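Long-range contacts in GDP-mannose-dependent alpha-(1-6)-phosphatidylinositol monomannoside mannosyltransferase (Corynebacterium glutamicum, PDB 3OKC), which is a mannosyltransferase of the two-domain GT-B glycosyltransferase fold, modelled here with GDP bound: residues 206-211 against 237-242; 233-238 against 259-264; 268-273 against 297-302. All coordinates share one frame; numbering follows the deposited sequence.

Contact 1. Residues 206-211 against 237-242. With GDP (guanosine-5'-diphosphate), chain B.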
loop_
_atom_site.group_PDB
_atom_site.type_symbol
_atom_site.label_atom_id
_atom_site.label_comp_id
_atom_site.label_asym_id
_atom_site.label_seq_id
_atom_site.Cartn_x
_atom_site.Cartn_y
_atom_site.Cartn_z
ATOM N N ARG A 206 -6.392 9.568 -1.181
ATOM C CA ARG A 206 -7.251 10.236 -0.203
ATOM C C ARG A 206 -6.930 11.723 -0.201
ATOM O O ARG A 206 -5.773 12.114 -0.362
ATOM C CB ARG A 206 -7.047 9.661 1.203
ATOM C CG ARG A 206 -7.455 8.200 1.361
ATOM C CD ARG A 206 -7.177 7.670 2.772
ATOM N NE ARG A 206 -5.747 7.671 3.096
ATOM C CZ ARG A 206 -5.161 8.494 3.967
ATOM N NH1 ARG A 206 -5.874 9.393 4.636
ATOM N NH2 ARG A 206 -3.853 8.408 4.178
ATOM N N LEU A 207 -7.956 12.549 -0.041
ATOM C CA LEU A 207 -7.758 13.994 -0.028
ATOM C C LEU A 207 -7.326 14.449 1.362
ATOM O O LEU A 207 -8.157 14.771 2.213
ATOM C CB LEU A 207 -9.013 14.737 -0.509
ATOM C CG LEU A 207 -9.617 14.306 -1.851
ATOM C CD1 LEU A 207 -10.815 15.176 -2.208
ATOM C CD2 LEU A 207 -8.586 14.318 -2.975
ATOM N N VAL A 208 -6.016 14.416 1.586
ATOM C CA VAL A 208 -5.389 14.913 2.816
ATOM C C VAL A 208 -4.121 15.695 2.430
ATOM O O VAL A 208 -3.487 15.371 1.424
ATOM C CB VAL A 208 -5.053 13.768 3.827
ATOM C CG1 VAL A 208 -6.329 13.108 4.359
ATOM C CG2 VAL A 208 -4.107 12.731 3.212
ATOM N N PRO A 209 -3.747 16.723 3.226
ATOM C CA PRO A 209 -2.636 17.613 2.852
ATOM C C PRO A 209 -1.355 16.934 2.342
ATOM O O PRO A 209 -0.765 17.418 1.376
ATOM C CB PRO A 209 -2.358 18.383 4.145
ATOM C CG PRO A 209 -3.670 18.419 4.840
ATOM C CD PRO A 209 -4.345 17.116 4.518
ATOM N N ARG A 210 -0.943 15.828 2.963
ATOM C CA ARG A 210 0.370 15.225 2.689
ATOM C C ARG A 210 0.511 14.558 1.319
ATOM O O ARG A 210 1.629 14.339 0.847
ATOM C CB ARG A 210 0.767 14.248 3.802
ATOM C CG ARG A 210 -0.080 12.983 3.888
ATOM C CD ARG A 210 0.440 12.053 4.982
ATOM N NE ARG A 210 -0.097 10.701 4.848
ATOM C CZ ARG A 210 0.402 9.770 4.037
ATOM N NH1 ARG A 210 1.457 10.036 3.277
ATOM N NH2 ARG A 210 -0.162 8.571 3.979
ATOM N N LYS A 211 -0.618 14.234 0.693
ATOM C CA LYS A 211 -0.632 13.609 -0.624
ATOM C C LYS A 211 -0.248 14.595 -1.731
ATOM O O LYS A 211 0.112 14.191 -2.833
ATOM C CB LYS A 211 -2.001 12.977 -0.910
ATOM C CG LYS A 211 -2.410 11.889 0.070
ATOM C CD LYS A 211 -1.608 10.609 -0.114
ATOM C CE LYS A 211 -2.062 9.533 0.865
ATOM N NZ LYS A 211 -1.378 8.228 0.618
ATOM N N SER A 237 -11.656 10.897 -1.969
ATOM C CA SER A 237 -12.397 11.706 -1.006
ATOM C C SER A 237 -11.558 11.950 0.249
ATOM O O SER A 237 -10.551 11.274 0.477
ATOM C CB SER A 237 -13.722 11.028 -0.647
ATOM O OG SER A 237 -13.501 9.725 -0.142
ATOM N N GLY A 238 -11.970 12.927 1.052
ATOM C CA GLY A 238 -11.278 13.242 2.295
ATOM C C GLY A 238 -11.613 14.618 2.830
ATOM O O GLY A 238 -12.208 15.439 2.130
ATOM N N ARG A 239 -11.200 14.865 4.072
ATOM C CA ARG A 239 -11.523 16.096 4.805
ATOM C C ARG A 239 -11.005 17.383 4.149
ATOM O O ARG A 239 -11.582 18.460 4.338
ATOM C CB ARG A 239 -11.007 15.995 6.249
ATOM C CG ARG A 239 -9.486 15.895 6.372
ATOM C CD ARG A 239 -9.029 16.093 7.807
ATOM N NE ARG A 239 -7.715 16.741 7.886
ATOM C CZ ARG A 239 -6.549 16.097 7.904
ATOM N NH1 ARG A 239 -5.415 16.789 7.989
ATOM N NH2 ARG A 239 -6.508 14.769 7.839
ATOM N N TYR A 240 -9.927 17.251 3.373
ATOM C CA TYR A 240 -9.212 18.383 2.780
ATOM C C TYR A 240 -9.853 18.890 1.483
ATOM O O TYR A 240 -9.401 19.885 0.919
ATOM C CB TYR A 240 -7.760 17.965 2.531
ATOM C CG TYR A 240 -6.731 19.072 2.403
ATOM C CD1 TYR A 240 -6.666 20.122 3.324
ATOM C CD2 TYR A 240 -5.775 19.028 1.385
ATOM C CE1 TYR A 240 -5.690 21.119 3.205
ATOM C CE2 TYR A 240 -4.802 20.010 1.261
ATOM C CZ TYR A 240 -4.761 21.048 2.169
ATOM O OH TYR A 240 -3.788 22.010 2.027
ATOM N N GLU A 241 -10.907 18.211 1.027
ATOM C CA GLU A 241 -11.615 18.558 -0.217
ATOM C C GLU A 241 -11.991 20.037 -0.354
ATOM O O GLU A 241 -11.753 20.645 -1.397
ATOM C CB GLU A 241 -12.869 17.692 -0.397
ATOM C CG GLU A 241 -13.491 17.793 -1.794
ATOM C CD GLU A 241 -14.940 17.322 -1.844
ATOM O OE1 GLU A 241 -15.343 16.505 -0.982
ATOM O OE2 GLU A 241 -15.681 17.772 -2.753
ATOM N N SER A 242 -12.574 20.609 0.696
ATOM C CA SER A 242 -13.051 21.990 0.648
ATOM C C SER A 242 -11.912 23.002 0.495
ATOM O O SER A 242 -12.070 24.015 -0.189
ATOM C CB SER A 242 -13.919 22.312 1.864
ATOM O OG SER A 242 -13.136 22.387 3.038
HETATM P PB GDP B . -2.471 4.956 1.749
HETATM O O1B GDP B . -3.923 4.825 1.730
HETATM O O2B GDP B . -1.966 4.015 2.392
HETATM O O3B GDP B . -2.184 6.022 2.334
HETATM O O3A GDP B . -1.946 4.997 0.392
HETATM P PA GDP B . -1.841 3.880 -0.544
HETATM O O1A GDP B . -0.994 3.052 -0.140
HETATM O O2A GDP B . -1.453 4.325 -1.656
HETATM O "O5'" GDP B . -3.118 3.203 -0.710
HETATM C "C5'" GDP B . -4.227 3.842 -1.347
HETATM C "C4'" GDP B . -5.182 2.811 -1.938
HETATM O "O4'" GDP B . -6.513 3.353 -2.008
HETATM C "C3'" GDP B . -4.760 2.442 -3.355
HETATM O "O3'" GDP B . -4.814 1.023 -3.530
HETATM C "C2'" GDP B . -5.783 3.114 -4.249
HETATM O "O2'" GDP B . -6.055 2.323 -5.409
HETATM C "C1'" GDP B . -7.008 3.267 -3.352
HETATM N N9 GDP B . -7.819 4.448 -3.762
HETATM C C8 GDP B . -7.504 5.749 -3.622
HETATM N N7 GDP B . -8.509 6.505 -4.130
HETATM C C5 GDP B . -9.460 5.662 -4.593
HETATM C C6 GDP B . -10.696 5.847 -5.210
HETATM O O6 GDP B . -11.124 6.999 -5.439
HETATM N N1 GDP B . -11.436 4.768 -5.563
HETATM C C2 GDP B . -10.987 3.510 -5.322
HETATM N N2 GDP B . -11.737 2.441 -5.682
HETATM N N3 GDP B . -9.788 3.310 -4.726
HETATM C C4 GDP B . -9.015 4.367 -4.358
#

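Contact 2. Residues 233-238 against 259-264. With GDP (guanosine-5'-diphosphate), chain B.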
loop_
_atom_site.group_PDB
_atom_site.type_symbol
_atom_site.label_atom_id
_atom_site.label_comp_id
_atom_site.label_asym_id
_atom_site.label_seq_id
_atom_site.Cartn_x
_atom_site.Cartn_y
_atom_site.Cartn_z
ATOM N N LEU A 233 -7.037 15.539 -12.925
ATOM C CA LEU A 233 -8.120 14.752 -12.357
ATOM C C LEU A 233 -7.790 14.376 -10.920
ATOM O O LEU A 233 -6.807 13.692 -10.647
ATOM C CB LEU A 233 -8.412 13.503 -13.197
ATOM C CG LEU A 233 -8.644 13.660 -14.701
ATOM C CD1 LEU A 233 -8.979 12.314 -15.302
ATOM C CD2 LEU A 233 -9.751 14.685 -15.024
ATOM N N ILE A 234 -8.619 14.852 -10.002
ATOM C CA ILE A 234 -8.460 14.537 -8.601
ATOM C C ILE A 234 -9.461 13.451 -8.217
ATOM O O ILE A 234 -10.671 13.684 -8.163
ATOM C CB ILE A 234 -8.542 15.810 -7.730
ATOM C CG1 ILE A 234 -7.279 16.650 -7.952
ATOM C CG2 ILE A 234 -8.679 15.456 -6.255
ATOM C CD1 ILE A 234 -7.433 18.094 -7.602
ATOM N N VAL A 235 -8.934 12.251 -7.991
ATOM C CA VAL A 235 -9.753 11.088 -7.694
ATOM C C VAL A 235 -9.548 10.706 -6.235
ATOM O O VAL A 235 -8.419 10.457 -5.795
ATOM C CB VAL A 235 -9.429 9.886 -8.637
ATOM C CG1 VAL A 235 -10.280 8.658 -8.284
ATOM C CG2 VAL A 235 -9.629 10.266 -10.107
ATOM N N GLY A 236 -10.652 10.678 -5.491
ATOM C CA GLY A 236 -10.625 10.348 -4.075
ATOM C C GLY A 236 -11.521 11.246 -3.245
ATOM O O GLY A 236 -12.085 12.223 -3.746
ATOM N N SER A 237 -11.656 10.897 -1.969
ATOM C CA SER A 237 -12.397 11.706 -1.006
ATOM C C SER A 237 -11.558 11.950 0.249
ATOM O O SER A 237 -10.551 11.274 0.477
ATOM C CB SER A 237 -13.722 11.028 -0.647
ATOM O OG SER A 237 -13.501 9.725 -0.142
ATOM N N GLY A 238 -11.970 12.927 1.052
ATOM C CA GLY A 238 -11.278 13.242 2.295
ATOM C C GLY A 238 -11.613 14.618 2.830
ATOM O O GLY A 238 -12.208 15.439 2.130
ATOM N N GLY A 259 -14.389 12.863 -7.205
ATOM C CA GLY A 259 -14.854 12.150 -6.017
ATOM C C GLY A 259 -14.304 10.738 -5.982
ATOM O O GLY A 259 -13.402 10.393 -6.750
ATOM N N ARG A 260 -14.849 9.914 -5.094
ATOM C CA ARG A 260 -14.392 8.535 -4.967
ATOM C C ARG A 260 -15.049 7.671 -6.042
ATOM O O ARG A 260 -16.276 7.512 -6.065
ATOM C CB ARG A 260 -14.679 7.989 -3.569
ATOM C CG ARG A 260 -13.635 6.998 -3.101
ATOM C CD ARG A 260 -14.045 6.272 -1.835
ATOM N NE ARG A 260 -13.043 5.270 -1.483
ATOM C CZ ARG A 260 -13.031 4.018 -1.939
ATOM N NH1 ARG A 260 -13.986 3.591 -2.760
ATOM N NH2 ARG A 260 -12.064 3.189 -1.564
ATOM N N LEU A 261 -14.227 7.136 -6.941
ATOM C CA LEU A 261 -14.725 6.374 -8.083
ATOM C C LEU A 261 -14.829 4.887 -7.780
ATOM O O LEU A 261 -14.097 4.367 -6.932
ATOM C CB LEU A 261 -13.828 6.577 -9.311
ATOM C CG LEU A 261 -13.753 7.947 -9.997
ATOM C CD1 LEU A 261 -12.748 7.888 -11.145
ATOM C CD2 LEU A 261 -15.115 8.416 -10.498
ATOM N N GLU A 262 -15.735 4.207 -8.482
ATOM C CA GLU A 262 -15.790 2.749 -8.447
ATOM C C GLU A 262 -14.447 2.159 -8.881
ATOM O O GLU A 262 -13.722 2.756 -9.681
ATOM C CB GLU A 262 -16.921 2.226 -9.339
ATOM N N TYR A 263 -14.126 0.987 -8.341
ATOM C CA TYR A 263 -12.845 0.313 -8.579
ATOM C C TYR A 263 -12.410 0.267 -10.051
ATOM O O TYR A 263 -11.307 0.694 -10.378
ATOM C CB TYR A 263 -12.883 -1.097 -7.976
ATOM C CG TYR A 263 -11.569 -1.851 -8.021
ATOM C CD1 TYR A 263 -10.449 -1.385 -7.328
ATOM C CD2 TYR A 263 -11.456 -3.045 -8.737
ATOM C CE1 TYR A 263 -9.245 -2.079 -7.361
ATOM C CE2 TYR A 263 -10.257 -3.751 -8.772
ATOM C CZ TYR A 263 -9.156 -3.261 -8.081
ATOM O OH TYR A 263 -7.962 -3.952 -8.111
ATOM N N GLN A 264 -13.274 -0.243 -10.927
ATOM C CA GLN A 264 -12.945 -0.359 -12.349
ATOM C C GLN A 264 -12.918 0.985 -13.093
ATOM O O GLN A 264 -12.118 1.154 -14.015
ATOM C CB GLN A 264 -13.859 -1.366 -13.060
ATOM C CG GLN A 264 -13.403 -1.757 -14.476
ATOM C CD GLN A 264 -12.036 -2.430 -14.509
ATOM O OE1 GLN A 264 -11.837 -3.488 -13.916
ATOM N NE2 GLN A 264 -11.093 -1.823 -15.218
HETATM P PB GDP B . -2.471 4.956 1.749
HETATM O O1B GDP B . -3.923 4.825 1.730
HETATM O O2B GDP B . -1.966 4.015 2.392
HETATM O O3B GDP B . -2.184 6.022 2.334
HETATM O O3A GDP B . -1.946 4.997 0.392
HETATM P PA GDP B . -1.841 3.880 -0.544
HETATM O O1A GDP B . -0.994 3.052 -0.140
HETATM O O2A GDP B . -1.453 4.325 -1.656
HETATM O "O5'" GDP B . -3.118 3.203 -0.710
HETATM C "C5'" GDP B . -4.227 3.842 -1.347
HETATM C "C4'" GDP B . -5.182 2.811 -1.938
HETATM O "O4'" GDP B . -6.513 3.353 -2.008
HETATM C "C3'" GDP B . -4.760 2.442 -3.355
HETATM O "O3'" GDP B . -4.814 1.023 -3.530
HETATM C "C2'" GDP B . -5.783 3.114 -4.249
HETATM O "O2'" GDP B . -6.055 2.323 -5.409
HETATM C "C1'" GDP B . -7.008 3.267 -3.352
HETATM N N9 GDP B . -7.819 4.448 -3.762
HETATM C C8 GDP B . -7.504 5.749 -3.622
HETATM N N7 GDP B . -8.509 6.505 -4.130
HETATM C C5 GDP B . -9.460 5.662 -4.593
HETATM C C6 GDP B . -10.696 5.847 -5.210
HETATM O O6 GDP B . -11.124 6.999 -5.439
HETATM N N1 GDP B . -11.436 4.768 -5.563
HETATM C C2 GDP B . -10.987 3.510 -5.322
HETATM N N2 GDP B . -11.737 2.441 -5.682
HETATM N N3 GDP B . -9.788 3.310 -4.726
HETATM C C4 GDP B . -9.015 4.367 -4.358
HETATM O O HOH W 1 -12.164 14.255 -5.727
#

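Contact 3. Residues 268-273 against 297-302. With GDP (guanosine-5'-diphosphate), chain B.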
loop_
_atom_site.group_PDB
_atom_site.type_symbol
_atom_site.label_atom_id
_atom_site.label_comp_id
_atom_site.label_asym_id
_atom_site.label_seq_id
_atom_site.Cartn_x
_atom_site.Cartn_y
_atom_site.Cartn_z
ATOM N N ASN A 268 -9.722 2.497 -15.222
ATOM C CA ASN A 268 -9.874 3.007 -16.588
ATOM C C ASN A 268 -9.409 4.458 -16.733
ATOM O O ASN A 268 -8.774 4.817 -17.726
ATOM C CB ASN A 268 -11.328 2.888 -17.047
ATOM C CG ASN A 268 -11.807 1.449 -17.120
ATOM O OD1 ASN A 268 -11.004 0.513 -17.176
ATOM N ND2 ASN A 268 -13.125 1.266 -17.119
ATOM N N THR A 269 -9.739 5.276 -15.735
ATOM C CA THR A 269 -9.365 6.689 -15.698
ATOM C C THR A 269 -7.852 6.843 -15.587
ATOM O O THR A 269 -7.252 7.654 -16.292
ATOM C CB THR A 269 -10.070 7.404 -14.524
ATOM O OG1 THR A 269 -11.486 7.287 -14.691
ATOM C CG2 THR A 269 -9.693 8.876 -14.447
ATOM N N LEU A 270 -7.249 6.046 -14.709
ATOM C CA LEU A 270 -5.803 6.019 -14.524
ATOM C C LEU A 270 -5.062 5.612 -15.802
ATOM O O LEU A 270 -4.113 6.282 -16.217
ATOM C CB LEU A 270 -5.456 5.076 -13.370
ATOM C CG LEU A 270 -4.007 4.750 -13.025
ATOM C CD1 LEU A 270 -3.232 6.010 -12.662
ATOM C CD2 LEU A 270 -3.989 3.754 -11.884
ATOM N N ALA A 271 -5.515 4.524 -16.426
ATOM C CA ALA A 271 -4.864 3.972 -17.613
ATOM C C ALA A 271 -4.984 4.864 -18.856
ATOM O O ALA A 271 -4.204 4.720 -19.802
ATOM C CB ALA A 271 -5.389 2.562 -17.901
ATOM N N ALA A 272 -5.952 5.781 -18.843
ATOM C CA ALA A 272 -6.178 6.707 -19.961
ATOM C C ALA A 272 -5.427 8.030 -19.791
ATOM O O ALA A 272 -5.363 8.843 -20.717
ATOM C CB ALA A 272 -7.673 6.954 -20.156
ATOM N N ALA A 273 -4.861 8.233 -18.602
ATOM C CA ALA A 273 -4.095 9.442 -18.277
ATOM C C ALA A 273 -2.723 9.465 -18.947
ATOM O O ALA A 273 -2.164 8.424 -19.306
ATOM C CB ALA A 273 -3.945 9.589 -16.762
ATOM N N LEU A 297 2.680 2.153 -7.774
ATOM C CA LEU A 297 2.820 0.830 -8.365
ATOM C C LEU A 297 1.665 0.526 -9.318
ATOM O O LEU A 297 1.845 -0.162 -10.319
ATOM C CB LEU A 297 2.879 -0.236 -7.266
ATOM C CG LEU A 297 3.872 -0.104 -6.104
ATOM C CD1 LEU A 297 3.705 -1.293 -5.173
ATOM C CD2 LEU A 297 5.317 0.020 -6.580
ATOM N N GLU A 298 0.484 1.038 -8.986
ATOM C CA GLU A 298 -0.717 0.851 -9.793
ATOM C C GLU A 298 -0.638 1.634 -11.096
ATOM O O GLU A 298 -1.067 1.148 -12.137
ATOM C CB GLU A 298 -1.949 1.279 -9.000
ATOM C CG GLU A 298 -2.268 0.370 -7.830
ATOM C CD GLU A 298 -3.340 0.928 -6.915
ATOM O OE1 GLU A 298 -3.782 2.084 -7.122
ATOM O OE2 GLU A 298 -3.736 0.199 -5.977
ATOM N N ALA A 299 -0.081 2.842 -11.027
ATOM C CA ALA A 299 0.140 3.682 -12.201
ATOM C C ALA A 299 1.155 3.066 -13.159
ATOM O O ALA A 299 0.930 3.040 -14.374
ATOM C CB ALA A 299 0.582 5.062 -11.782
ATOM N N GLN A 300 2.266 2.574 -12.613
ATOM C CA GLN A 300 3.292 1.902 -13.410
ATOM C C GLN A 300 2.749 0.630 -14.067
ATOM O O GLN A 300 3.055 0.352 -15.226
ATOM C CB GLN A 300 4.534 1.601 -12.564
ATOM C CG GLN A 300 5.382 2.832 -12.246
ATOM C CD GLN A 300 6.504 2.545 -11.268
ATOM O OE1 GLN A 300 7.644 2.311 -11.666
ATOM N NE2 GLN A 300 6.185 2.558 -9.977
ATOM N N ALA A 301 1.921 -0.114 -13.330
ATOM C CA ALA A 301 1.241 -1.306 -13.856
ATOM C C ALA A 301 0.272 -0.996 -15.000
ATOM O O ALA A 301 0.023 -1.850 -15.857
ATOM C CB ALA A 301 0.520 -2.052 -12.736
ATOM N N CYS A 302 -0.281 0.216 -14.995
ATOM C CA CYS A 302 -1.131 0.703 -16.088
ATOM C C CYS A 302 -0.317 1.329 -17.232
ATOM O O CYS A 302 -0.886 1.897 -18.168
ATOM C CB CYS A 302 -2.159 1.710 -15.560
ATOM S SG CYS A 302 -3.454 0.983 -14.526
HETATM P PB GDP B . -2.471 4.956 1.749
HETATM O O1B GDP B . -3.923 4.825 1.730
HETATM O O2B GDP B . -1.966 4.015 2.392
HETATM O O3B GDP B . -2.184 6.022 2.334
HETATM O O3A GDP B . -1.946 4.997 0.392
HETATM P PA GDP B . -1.841 3.880 -0.544
HETATM O O1A GDP B . -0.994 3.052 -0.140
HETATM O O2A GDP B . -1.453 4.325 -1.656
HETATM O "O5'" GDP B . -3.118 3.203 -0.710
HETATM C "C5'" GDP B . -4.227 3.842 -1.347
HETATM C "C4'" GDP B . -5.182 2.811 -1.938
HETATM O "O4'" GDP B . -6.513 3.353 -2.008
HETATM C "C3'" GDP B . -4.760 2.442 -3.355
HETATM O "O3'" GDP B . -4.814 1.023 -3.530
HETATM C "C2'" GDP B . -5.783 3.114 -4.249
HETATM O "O2'" GDP B . -6.055 2.323 -5.409
HETATM C "C1'" GDP B . -7.008 3.267 -3.352
HETATM N N9 GDP B . -7.819 4.448 -3.762
HETATM C C8 GDP B . -7.504 5.749 -3.622
HETATM N N7 GDP B . -8.509 6.505 -4.130
HETATM C C5 GDP B . -9.460 5.662 -4.593
HETATM C C6 GDP B . -10.696 5.847 -5.210
HETATM O O6 GDP B . -11.124 6.999 -5.439
HETATM N N1 GDP B . -11.436 4.768 -5.563
HETATM C C2 GDP B . -10.987 3.510 -5.322
HETATM N N2 GDP B . -11.737 2.441 -5.682
HETATM N N3 GDP B . -9.788 3.310 -4.726
HETATM C C4 GDP B . -9.015 4.367 -4.358
HETATM O O HOH W 2 -2.567 2.536 -20.109
#

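Contact 1. Residues 206-211 against 237-242
P209 lies flat on the phenol ring of Y240, a proline-aromatic CH-pi contact in which P209 CG stands 3.7 Å from the ring centroid, 9° off the normal. The Y240 ring swings away from its own backbone N (chi1 -158°) and so comes under the pyrrolidine, while its hydroxyl is hydrogen-bonded to D214. R239 closes over the same proline: P209 CD meets one face of the guanidinium, 3.6 Å from R239 NH1. Two backbone bonds tie the segments together. L207 N donates to S237 O at 2.9 Å, and Y240 N returns a longer bond of 3.3 Å to L207 O. Between them G238 runs close by, its CA 3.5 Å from L207 O. The buried L207 side chain points at 237-242, where L207 CD1 rests 3.7 Å from E241 CB at the start of the helix. From the 206-211 loop K211 NZ bonds GDP O3B at 2.9 Å, while R206 NH2 adds a weak bond to that oxygen; K211 also pairs with E290. The contact thus joins the turn between strand 200-204 and helix 213-226 to the start of helix 241-247.

Contact 2. Residues 233-238 against 259-264
L261 O is gripped by two donors of the guanine base: GDP N1 at 3.0 Å and, less directly, the amino group GDP N2 at 3.3 Å. L261 N adds only a weak bond to GDP O6, so the backbone of one residue reads the base edge. R260 carries its guanidinium over the base, one face of the group lying above GDP C2 but off-centre; its outstretched chain runs past the base and brings R260 CG within 3.4 Å of GDP O6. V235 CG1 also touches O6 and packs on L261 CD1 at 3.9 Å, the two side chains meeting at about a right angle. Behind this, G236 N donates to G259 O at 3.0 Å. One water joins the two segments a second time: it donates to I234 O and G236 O and accepts from G259 N. S237 OG lies against the aliphatic part of R260, 3.9 Å from R260 CD. Strands 231-235 and 255-259 are neighbours in a parallel sheet, and the loops leaving their C-terminal ends line the guanine site, the usual place for a nucleotide in a Rossmann-like domain of a GT-B glycosyltransferase.

Contact 3. Residues 268-273 against 297-302
The ribose end of the nucleotide site stands on this helix pair, since E298, on helix 294-301, holds both sugar hydroxyls of GDP while the same helix packs on helix 263-272. GDP O3' donates to E298 OE2 at 2.8 Å and GDP O2' to E298 OE1 at 2.9 Å, one hydroxyl for each carboxylate oxygen. This two-bond hold fixes the rotation of the carboxylate, and the straight glutamate chain lifts it to the sugar. Below it the helices meet through small and branched apolar groups. L270 has the largest share of the packing: its chi1 of 175° directs the branched end at 297-302, where CD1 settles 4.0 Å from A299 CB and CD2 3.9 Å from C302 SG. The second methyl also lies near E298 O, so L270 packs against the backbone of the residue that holds the ribose. A271 CB meets C302 CB at 4.1 Å; the small side chains here let the backbones come close, with A271 CA and C302 CA 5.2 Å apart. No direct hydrogen bond crosses between the segments; instead a water donates to A271 O, at 2.7 Å, and to C302 O, joining the two backbone carbonyls. F276, on strand 275-278, backs L270 and A299. A glutamate holding both ribose hydroxyls from a helix of the C-terminal Rossmann-like domain is seen in many GT-B enzymes of this kind.

Overall arrangement
The three contacts all touch one GDP molecule, each meeting a different part of it: contact 1 the diphosphate, contact 2 the guanine and contact 3 the ribose. Contacts 1 and 2 share S237 and G238, lie with centres about 11 Å apart and touch directly, L207 CD2 packing 3.5 Å from I234 CG2. Contact 2 passes into contact 3 along helix 263-272, with centres about 13 Å apart; there L233 CD1 sits 3.6 Å from T269 CG2. Contacts 1 and 3 do not touch, their nearest atoms being about 10 Å apart, and the nucleotide spans them. All belong to the domain built on the six-stranded parallel sheet.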